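Hypothetical protein HI1333 (Haemophilus influenzae, PDB 1JO0) is of unconfirmed function but probably binds RNA through its single CRM (CRS1/YhbY) domain. Local coordinates at residues A[45-51]-A[80-86]; A[8-12]-A[73-77]. Numbering follows the deposited sequence.

Contact 1: A[45-51]-A[80-86]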
ATOM      1  N   GLU A  45      -8.950  -1.227  -1.829  1.00 15.56           N
ATOM      2  CA  GLU A  45      -8.740   0.000  -1.035  1.00 14.51           C
ATOM      3  C   GLU A  45      -7.529  -0.153  -0.119  1.00 14.24           C
ATOM      4  O   GLU A  45      -6.601   0.677  -0.196  1.00 15.20           O
ATOM      5  CB  GLU A  45      -9.989   0.382  -0.213  1.00 16.19           C
ATOM      6  CG  GLU A  45     -11.174   0.753  -1.073  1.00 20.96           C
ATOM      7  CD  GLU A  45     -12.337   1.162  -0.170  1.00 23.13           C
ATOM      8  OE1 GLU A  45     -12.757   0.341   0.658  1.00 22.55           O
ATOM      9  OE2 GLU A  45     -12.823   2.312  -0.267  1.00 35.69           O
ATOM     10  N   LEU A  46      -7.503  -1.147   0.740  1.00 14.84           N
ATOM     11  CA  LEU A  46      -6.413  -1.487   1.670  1.00 13.47           C
ATOM     12  C   LEU A  46      -5.621  -2.633   1.089  1.00 13.60           C
ATOM     13  O   LEU A  46      -6.206  -3.684   0.828  1.00 16.01           O
ATOM     14  CB  LEU A  46      -6.950  -1.900   3.019  1.00 14.88           C
ATOM     15  CG  LEU A  46      -5.925  -2.289   4.091  1.00 14.37           C
ATOM     16  CD1 LEU A  46      -5.011  -1.119   4.432  1.00 16.23           C
ATOM     17  CD2 LEU A  46      -6.639  -2.807   5.309  1.00 17.29           C
ATOM     18  N   ILE A  47      -4.328  -2.422   0.872  1.00 14.05           N
ATOM     19  CA  ILE A  47      -3.487  -3.435   0.239  1.00 14.33           C
ATOM     20  C   ILE A  47      -2.142  -3.575   0.967  1.00 14.33           C
ATOM     21  O   ILE A  47      -1.642  -2.616   1.577  1.00 14.83           O
ATOM     22  CB  ILE A  47      -3.242  -3.147  -1.267  1.00 15.38           C
ATOM     23  CG1 ILE A  47      -2.356  -1.922  -1.499  1.00 15.66           C
ATOM     24  CG2 ILE A  47      -4.586  -3.055  -2.000  1.00 19.00           C
ATOM     25  CD1 ILE A  47      -1.943  -1.790  -2.951  1.00 18.56           C
ATOM     26  N   LYS A  48      -1.577  -4.749   0.777  1.00 15.78           N
ATOM     27  CA  LYS A  48      -0.189  -5.043   1.158  1.00 15.57           C
ATOM     28  C   LYS A  48       0.627  -5.335  -0.094  1.00 15.93           C
ATOM     29  O   LYS A  48       0.244  -6.119  -0.922  1.00 17.03           O
ATOM     30  CB  LYS A  48      -0.157  -6.265   2.030  1.00 19.48           C
ATOM     31  CG  LYS A  48      -0.337  -6.050   3.487  1.00 26.53           C
ATOM     32  CD  LYS A  48      -0.051  -7.386   4.225  1.00 28.68           C
ATOM     33  CE  LYS A  48      -0.254  -7.152   5.662  1.00 23.20           C
ATOM     34  NZ  LYS A  48      -0.286  -8.436   6.374  1.00 20.19           N
ATOM     35  N   VAL A  49       1.778  -4.663  -0.180  1.00 16.04           N
ATOM     36  CA  VAL A  49       2.704  -4.799  -1.294  1.00 16.47           C
ATOM     37  C   VAL A  49       4.001  -5.336  -0.692  1.00 17.55           C
ATOM     38  O   VAL A  49       4.547  -4.776   0.270  1.00 20.89           O
ATOM     39  CB  VAL A  49       2.978  -3.451  -1.999  1.00 17.98           C
ATOM     40  CG1 VAL A  49       4.002  -3.604  -3.109  1.00 19.80           C
ATOM     41  CG2 VAL A  49       1.681  -2.866  -2.518  1.00 19.41           C
ATOM     42  N   LYS A  50       4.487  -6.446  -1.211  1.00 18.48           N
ATOM     43  CA  LYS A  50       5.711  -7.059  -0.736  1.00 19.63           C
ATOM     44  C   LYS A  50       6.891  -6.490  -1.509  1.00 19.89           C
ATOM     45  O   LYS A  50       6.872  -6.466  -2.742  1.00 21.26           O
ATOM     46  CB  LYS A  50       5.682  -8.591  -0.853  0.50 22.41           C
ATOM     47  CG  LYS A  50       6.797  -9.303  -0.106  0.50 22.89           C
ATOM     48  CD  LYS A  50       6.534 -10.813  -0.069  0.50 27.44           C
ATOM     49  CE  LYS A  50       7.750 -11.603   0.361  0.50 29.74           C
ATOM     50  NZ  LYS A  50       7.637 -12.214   1.703  0.50 49.74           N
ATOM     51  N   VAL A  51       7.906  -6.034  -0.773  1.00 20.49           N
ATOM     52  CA  VAL A  51       9.092  -5.428  -1.321  1.00 21.89           C
ATOM     53  C   VAL A  51      10.319  -6.122  -0.721  1.00 24.76           C
ATOM     54  O   VAL A  51      11.091  -5.582   0.052  1.00 29.72           O
ATOM     55  CB  VAL A  51       9.142  -3.907  -1.106  0.59 19.71           C
ATOM     56  CG1 VAL A  51      10.254  -3.286  -1.935  0.59 22.46           C
ATOM     57  CG2 VAL A  51       7.785  -3.301  -1.441  0.59 22.64           C
ATOM     58  N   HIS A  80       9.531  -6.032   4.979  1.00 30.90           N
ATOM     59  CA  HIS A  80       9.444  -6.058   3.548  1.00 28.06           C
ATOM     60  C   HIS A  80       8.027  -5.797   3.060  1.00 21.68           C
ATOM     61  O   HIS A  80       7.780  -5.954   1.858  1.00 30.38           O
ATOM     62  CB  HIS A  80       9.977  -7.409   3.024  1.00 33.51           C
ATOM     63  CG  HIS A  80       9.215  -8.597   3.501  1.00 46.28           C
ATOM     64  ND1 HIS A  80       8.878  -8.801   4.825  1.00 52.43           N
ATOM     65  CD2 HIS A  80       8.708  -9.656   2.840  1.00 53.25           C
ATOM     66  CE1 HIS A  80       8.207  -9.938   4.957  1.00 54.31           C
ATOM     67  NE2 HIS A  80       8.088 -10.479   3.756  1.00 56.06           N
ATOM     68  N   ILE A  81       7.130  -5.355   3.923  1.00 21.21           N
ATOM     69  CA  ILE A  81       5.735  -5.172   3.561  1.00 20.84           C
ATOM     70  C   ILE A  81       5.392  -3.690   3.678  1.00 19.96           C
ATOM     71  O   ILE A  81       5.672  -3.015   4.685  1.00 23.12           O
ATOM     72  CB  ILE A  81       4.781  -5.951   4.488  1.00 24.34           C
ATOM     73  CG1 ILE A  81       5.029  -7.456   4.447  1.00 29.31           C
ATOM     74  CG2 ILE A  81       3.319  -5.626   4.244  1.00 28.99           C
ATOM     75  CD1 ILE A  81       4.648  -8.071   3.124  1.00 34.67           C
ATOM     76  N   LEU A  82       4.774  -3.196   2.643  1.00 17.37           N
ATOM     77  CA  LEU A  82       4.169  -1.877   2.613  1.00 17.91           C
ATOM     78  C   LEU A  82       2.651  -1.999   2.655  1.00 16.01           C
ATOM     79  O   LEU A  82       2.086  -2.621   1.767  1.00 18.95           O
ATOM     80  CB  LEU A  82       4.486  -1.146   1.317  0.53 19.91           C
ATOM     81  CG  LEU A  82       5.943  -1.023   0.859  0.53 18.29           C
ATOM     82  CD1 LEU A  82       5.987  -0.199  -0.417  0.53 18.01           C
ATOM     83  CD2 LEU A  82       6.787  -0.457   1.974  0.53 22.83           C
ATOM     84  N   VAL A  83       2.012  -1.372   3.621  1.00 15.42           N
ATOM     85  CA  VAL A  83       0.563  -1.366   3.702  1.00 15.17           C
ATOM     86  C   VAL A  83       0.083   0.012   3.237  1.00 14.75           C
ATOM     87  O   VAL A  83       0.570   1.043   3.752  1.00 16.05           O
ATOM     88  CB  VAL A  83       0.092  -1.633   5.133  1.00 16.53           C
ATOM     89  CG1 VAL A  83      -1.438  -1.682   5.142  1.00 17.23           C
ATOM     90  CG2 VAL A  83       0.686  -2.931   5.725  1.00 19.13           C
ATOM     91  N   LEU A  84      -0.809   0.036   2.271  1.00 14.56           N
ATOM     92  CA  LEU A  84      -1.254   1.254   1.603  1.00 14.41           C
ATOM     93  C   LEU A  84      -2.781   1.324   1.586  1.00 14.25           C
ATOM     94  O   LEU A  84      -3.425   0.259   1.558  1.00 15.14           O
ATOM     95  CB  LEU A  84      -0.742   1.320   0.187  1.00 17.06           C
ATOM     96  CG  LEU A  84       0.756   1.278  -0.034  1.00 21.02           C
ATOM     97  CD1 LEU A  84       1.085   0.896  -1.462  1.00 29.94           C
ATOM     98  CD2 LEU A  84       1.327   2.628   0.296  1.00 28.50           C
ATOM     99  N   TYR A  85      -3.328   2.516   1.535  1.00 14.82           N
ATOM    100  CA  TYR A  85      -4.775   2.684   1.473  1.00 14.18           C
ATOM    101  C   TYR A  85      -5.168   3.832   0.573  1.00 13.88           C
ATOM    102  O   TYR A  85      -4.593   4.919   0.686  1.00 15.98           O
ATOM    103  CB  TYR A  85      -5.369   2.900   2.864  1.00 14.89           C
ATOM    104  CG  TYR A  85      -6.835   3.251   2.878  1.00 14.41           C
ATOM    105  CD1 TYR A  85      -7.824   2.265   2.802  1.00 14.73           C
ATOM    106  CD2 TYR A  85      -7.280   4.566   2.981  1.00 15.54           C
ATOM    107  CE1 TYR A  85      -9.170   2.614   2.819  1.00 15.82           C
ATOM    108  CE2 TYR A  85      -8.609   4.903   3.005  1.00 15.39           C
ATOM    109  CZ  TYR A  85      -9.559   3.929   2.925  1.00 15.75           C
ATOM    110  OH  TYR A  85     -10.887   4.256   2.958  1.00 17.96           O
ATOM    111  N   ARG A  86      -6.170   3.609  -0.281  1.00 14.31           N
ATOM    112  CA  ARG A  86      -6.764   4.726  -1.003  1.00 14.64           C
ATOM    113  C   ARG A  86      -8.288   4.516  -1.059  1.00 14.71           C
ATOM    114  O   ARG A  86      -8.680   3.393  -1.416  1.00 15.44           O
ATOM    115  CB  ARG A  86      -6.226   4.824  -2.411  1.00 15.01           C
ATOM    116  CG  ARG A  86      -6.606   6.090  -3.149  1.00 16.89           C
ATOM    117  CD  ARG A  86      -5.968   6.143  -4.513  1.00 17.08           C
ATOM    118  NE  ARG A  86      -6.493   5.172  -5.449  1.00 18.28           N
ATOM    119  CZ  ARG A  86      -5.913   4.797  -6.581  1.00 17.90           C
ATOM    120  NH1 ARG A  86      -4.724   5.277  -6.950  1.00 18.74           N
ATOM    121  NH2 ARG A  86      -6.551   3.902  -7.334  1.00 21.05           N
TER
HETATM  122  O   HOH W   1     -12.903   2.702   2.580  1.00 23.13           O
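Backbone hydrogen bonds join the two segments along their whole length. Ile47 and Leu84 form one hydrogen-bonded antiparallel pair (Ile47 N to Leu84 O and Leu84 N to Ile47 O, both 2.9 Å), Val49 and Leu82 the next (Val49 N to Leu82 O 2.8 Å, Leu82 N to Val49 O 2.9 Å). Beyond them, Val51 N donates to His80 O at 2.6 Å and Arg86 N to Glu45 O at 3.0 Å. Glu45, the first residue beyond helix 31-44, has a positive phi and turns the chain into the strand. These are the two central strands of the mixed sheet of the CRM domain, whose helices cover both faces. On the face carrying Ile47, Val49, Leu82 and Leu84, Val49 CG2 lies 4.0 Å from Leu84 CD1, and Leu82 and Leu84 pack on Ile66 of helix 56-70. On the opposite face Leu46 CD1 meets Val83 CG1 at 3.7 Å beneath helix 5-15. Polar side chains meet at the ends: Lys50 NZ donates to His80 NE2 (2.7 Å) at the imidazole edge, while one water sits 2.6 Å from Tyr85 OH and bonds weakly to Glu45 OE2 (2.9 Å), a carboxylate also held by the backbone of Ser88 and Ile93.

Contact 2: A[8-12]-A[73-77]; sequences KQFLK and AQVQT
Helix 5-15 of the CRM domain packs here against edge strand 73-78 of the sheet, at a classic beta bulge where Val75 and Gln76 both face Val83 of strand 81-85. Residues 8-12 are regular helix, with Lys12 N bonded to Lys8 O at 2.9 Å; residues 73-77 are extended except at Val75, whose phi/psi of -91/-43° makes the kink. The two axes come within 7.9 Å and their directions differ by 54° (signed crossing angle -54°). Lys8 and Val75 are the nearest backbone pair, CA to CA 5.6 Å.

Val75 (chi1 t, 173°) is the apolar centre of the contact. Its CG1 reaches the helix one turn after Lys8, 4.0 Å from Leu11 CB and 3.6 Å from Lys12 N. Leu11 (mt) points its CA-to-CB bond toward the strand, and beyond this contact it packs on Tyr85.

Two extended lysines border this centre. Lys8 is t at chi1 to chi3, with chi4 at -148°; its CA-to-CB bond points sideways, but the side chain then runs over the strand backbone, its CE 3.0 Å from Gln74 O and 3.2 Å from Val75 O. Lys12 is t throughout, and its CB lies 4.0 Å from Val75 CG1. Gln76, t at chi1 and chi2 with chi3 at 32°, stretches back to the helix, so that Lys12 CE stands 3.3 Å from Gln76 NE2. The polar link is indirect: one water donates to Lys12 O at 2.8 Å and to Gln76 OE1 at 2.5 Å.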
ATOM      1  N   LYS A   8      -5.538   5.384  10.588  1.00 20.65           N
ATOM      2  CA  LYS A   8      -4.360   4.611  10.215  1.00 20.85           C
ATOM      3  C   LYS A   8      -4.237   3.360  11.069  1.00 19.97           C
ATOM      4  O   LYS A   8      -3.945   2.260  10.589  1.00 19.86           O
ATOM      5  CB  LYS A   8      -3.160   5.563  10.339  1.00 23.33           C
ATOM      6  CG  LYS A   8      -1.907   5.139   9.710  1.00 29.84           C
ATOM      7  CD  LYS A   8      -0.847   6.233   9.571  1.00 35.36           C
ATOM      8  CE  LYS A   8       0.453   5.773   8.986  1.00 41.06           C
ATOM      9  NZ  LYS A   8       1.744   6.388   9.381  1.00 54.82           N
ATOM     10  N   GLN A   9      -4.486   3.507  12.382  1.00 19.51           N
ATOM     11  CA  GLN A   9      -4.374   2.359  13.260  1.00 20.28           C
ATOM     12  C   GLN A   9      -5.448   1.337  12.955  1.00 18.71           C
ATOM     13  O   GLN A   9      -5.202   0.133  12.972  1.00 19.62           O
ATOM     14  CB  GLN A   9      -4.506   2.810  14.708  1.00 22.80           C
ATOM     15  CG  GLN A   9      -4.642   1.688  15.722  1.00 25.16           C
ATOM     16  CD  GLN A   9      -3.405   0.815  15.589  1.00 26.06           C
ATOM     17  OE1 GLN A   9      -2.279   1.341  15.484  1.00 30.22           O
ATOM     18  NE2 GLN A   9      -3.635  -0.485  15.520  1.00 32.78           N
ATOM     19  N   PHE A  10      -6.677   1.779  12.668  1.00 18.63           N
ATOM     20  CA  PHE A  10      -7.732   0.870  12.282  1.00 18.14           C
ATOM     21  C   PHE A  10      -7.272   0.018  11.096  1.00 18.10           C
ATOM     22  O   PHE A  10      -7.460  -1.202  11.061  1.00 18.32           O
ATOM     23  CB  PHE A  10      -9.021   1.640  11.901  1.00 19.43           C
ATOM     24  CG  PHE A  10     -10.058   0.728  11.275  1.00 19.59           C
ATOM     25  CD1 PHE A  10     -10.841  -0.120  12.025  1.00 23.61           C
ATOM     26  CD2 PHE A  10     -10.217   0.773   9.882  1.00 18.80           C
ATOM     27  CE1 PHE A  10     -11.780  -0.936  11.392  1.00 28.17           C
ATOM     28  CE2 PHE A  10     -11.143  -0.051   9.277  1.00 21.53           C
ATOM     29  CZ  PHE A  10     -11.931  -0.894  10.026  1.00 25.61           C
ATOM     30  N   LEU A  11      -6.720   0.654  10.064  1.00 17.15           N
ATOM     31  CA  LEU A  11      -6.307  -0.064   8.873  1.00 16.46           C
ATOM     32  C   LEU A  11      -5.103  -0.965   9.116  1.00 16.67           C
ATOM     33  O   LEU A  11      -5.040  -2.036   8.544  1.00 17.77           O
ATOM     34  CB  LEU A  11      -6.004   0.963   7.777  1.00 16.84           C
ATOM     35  CG  LEU A  11      -7.210   1.775   7.284  1.00 16.63           C
ATOM     36  CD1 LEU A  11      -6.741   2.902   6.406  1.00 18.88           C
ATOM     37  CD2 LEU A  11      -8.212   0.868   6.561  1.00 17.93           C
ATOM     38  N   LYS A  12      -4.189  -0.538   9.972  1.00 17.68           N
ATOM     39  CA  LYS A  12      -3.058  -1.366  10.351  1.00 18.75           C
ATOM     40  C   LYS A  12      -3.579  -2.650  10.979  1.00 19.52           C
ATOM     41  O   LYS A  12      -3.150  -3.744  10.680  1.00 20.59           O
ATOM     42  CB  LYS A  12      -2.210  -0.571  11.353  1.00 21.05           C
ATOM     43  CG  LYS A  12      -1.058  -1.375  11.905  1.00 24.27           C
ATOM     44  CD  LYS A  12      -0.150  -0.557  12.797  1.00 27.88           C
ATOM     45  CE  LYS A  12       0.813  -1.436  13.606  1.00 34.21           C
ATOM     46  NZ  LYS A  12       1.772  -0.615  14.412  1.00 41.24           N
ATOM     47  N   ALA A  73      -2.258   6.523   0.808  1.00 16.01           N
ATOM     48  CA  ALA A  73      -1.680   6.720   2.109  1.00 16.86           C
ATOM     49  C   ALA A  73      -0.811   5.546   2.525  1.00 16.00           C
ATOM     50  O   ALA A  73      -1.189   4.397   2.361  1.00 16.52           O
ATOM     51  CB  ALA A  73      -2.743   6.931   3.191  1.00 20.86           C
ATOM     52  N   GLN A  74       0.321   5.845   3.158  1.00 18.18           N
ATOM     53  CA  GLN A  74       1.110   4.824   3.844  1.00 17.92           C
ATOM     54  C   GLN A  74       0.494   4.534   5.192  1.00 19.86           C
ATOM     55  O   GLN A  74       0.360   5.417   6.045  1.00 27.63           O
ATOM     56  CB  GLN A  74       2.503   5.365   4.058  1.00 21.33           C
ATOM     57  CG  GLN A  74       3.220   5.822   2.832  1.00 27.51           C
ATOM     58  CD  GLN A  74       4.471   6.639   3.091  1.00 31.76           C
ATOM     59  OE1 GLN A  74       4.619   7.809   2.675  1.00 45.88           O
ATOM     60  NE2 GLN A  74       5.372   5.964   3.795  1.00 29.71           N
ATOM     61  N   VAL A  75       0.092   3.286   5.373  1.00 17.32           N
ATOM     62  CA  VAL A  75      -0.439   2.852   6.633  1.00 18.06           C
ATOM     63  C   VAL A  75       0.655   2.303   7.547  1.00 18.34           C
ATOM     64  O   VAL A  75       0.626   2.636   8.728  1.00 22.10           O
ATOM     65  CB  VAL A  75      -1.552   1.825   6.417  1.00 16.45           C
ATOM     66  CG1 VAL A  75      -2.032   1.210   7.724  1.00 21.03           C
ATOM     67  CG2 VAL A  75      -2.710   2.458   5.610  1.00 18.73           C
ATOM     68  N   GLN A  76       1.571   1.508   7.024  1.00 18.47           N
ATOM     69  CA  GLN A  76       2.586   0.825   7.792  1.00 19.65           C
ATOM     70  C   GLN A  76       3.684   0.396   6.819  1.00 18.29           C
ATOM     71  O   GLN A  76       3.388  -0.059   5.739  1.00 19.50           O
ATOM     72  CB  GLN A  76       2.032  -0.406   8.494  1.00 21.35           C
ATOM     73  CG  GLN A  76       2.966  -1.191   9.372  1.00 24.44           C
ATOM     74  CD  GLN A  76       2.282  -2.370  10.053  1.00 24.41           C
ATOM     75  OE1 GLN A  76       1.346  -2.986   9.525  1.00 30.07           O
ATOM     76  NE2 GLN A  76       2.723  -2.668  11.253  1.00 36.25           N
ATOM     77  N   THR A  77       4.903   0.554   7.242  1.00 23.75           N
ATOM     78  CA  THR A  77       6.047  -0.035   6.629  1.00 32.87           C
ATOM     79  C   THR A  77       6.726  -0.927   7.681  1.00 33.87           C
ATOM     80  O   THR A  77       7.098  -0.380   8.700  1.00 45.00           O
ATOM     81  CB  THR A  77       7.127   1.028   6.336  1.00 45.31           C
ATOM     82  OG1 THR A  77       6.549   2.070   5.564  1.00 55.70           O
ATOM     83  CG2 THR A  77       8.279   0.345   5.613  1.00 43.51           C
TER
HETATM   84  O   HOH W   2      -0.600  -4.528   9.832  1.00 32.46           O

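Strand 81-85 ties the two contacts together. In contact 1 it pairs with strand 46-51, and along its other edge it meets strand 73-78 of contact 2: Val83 O and Val75 N, like Tyr85 O and Ala73 N, are 2.8 Å apart, probably hydrogen-bonded. Helix 5-15 of contact 2 also reaches the sheet of contact 1 directly, with Leu11 CD1 3.5 Å from Tyr85 CG and Leu11 O 3.7 Å from Leu46 CD2. The centres of the contacts lie about 9 Å apart, and their segments alternate along the chain. Glycerol, probably from the crystallisation liquor, is bound at two separate places, its nearest atoms about 3 Å from the side chain of Lys48 in contact 1 and of Gln74 in contact 2.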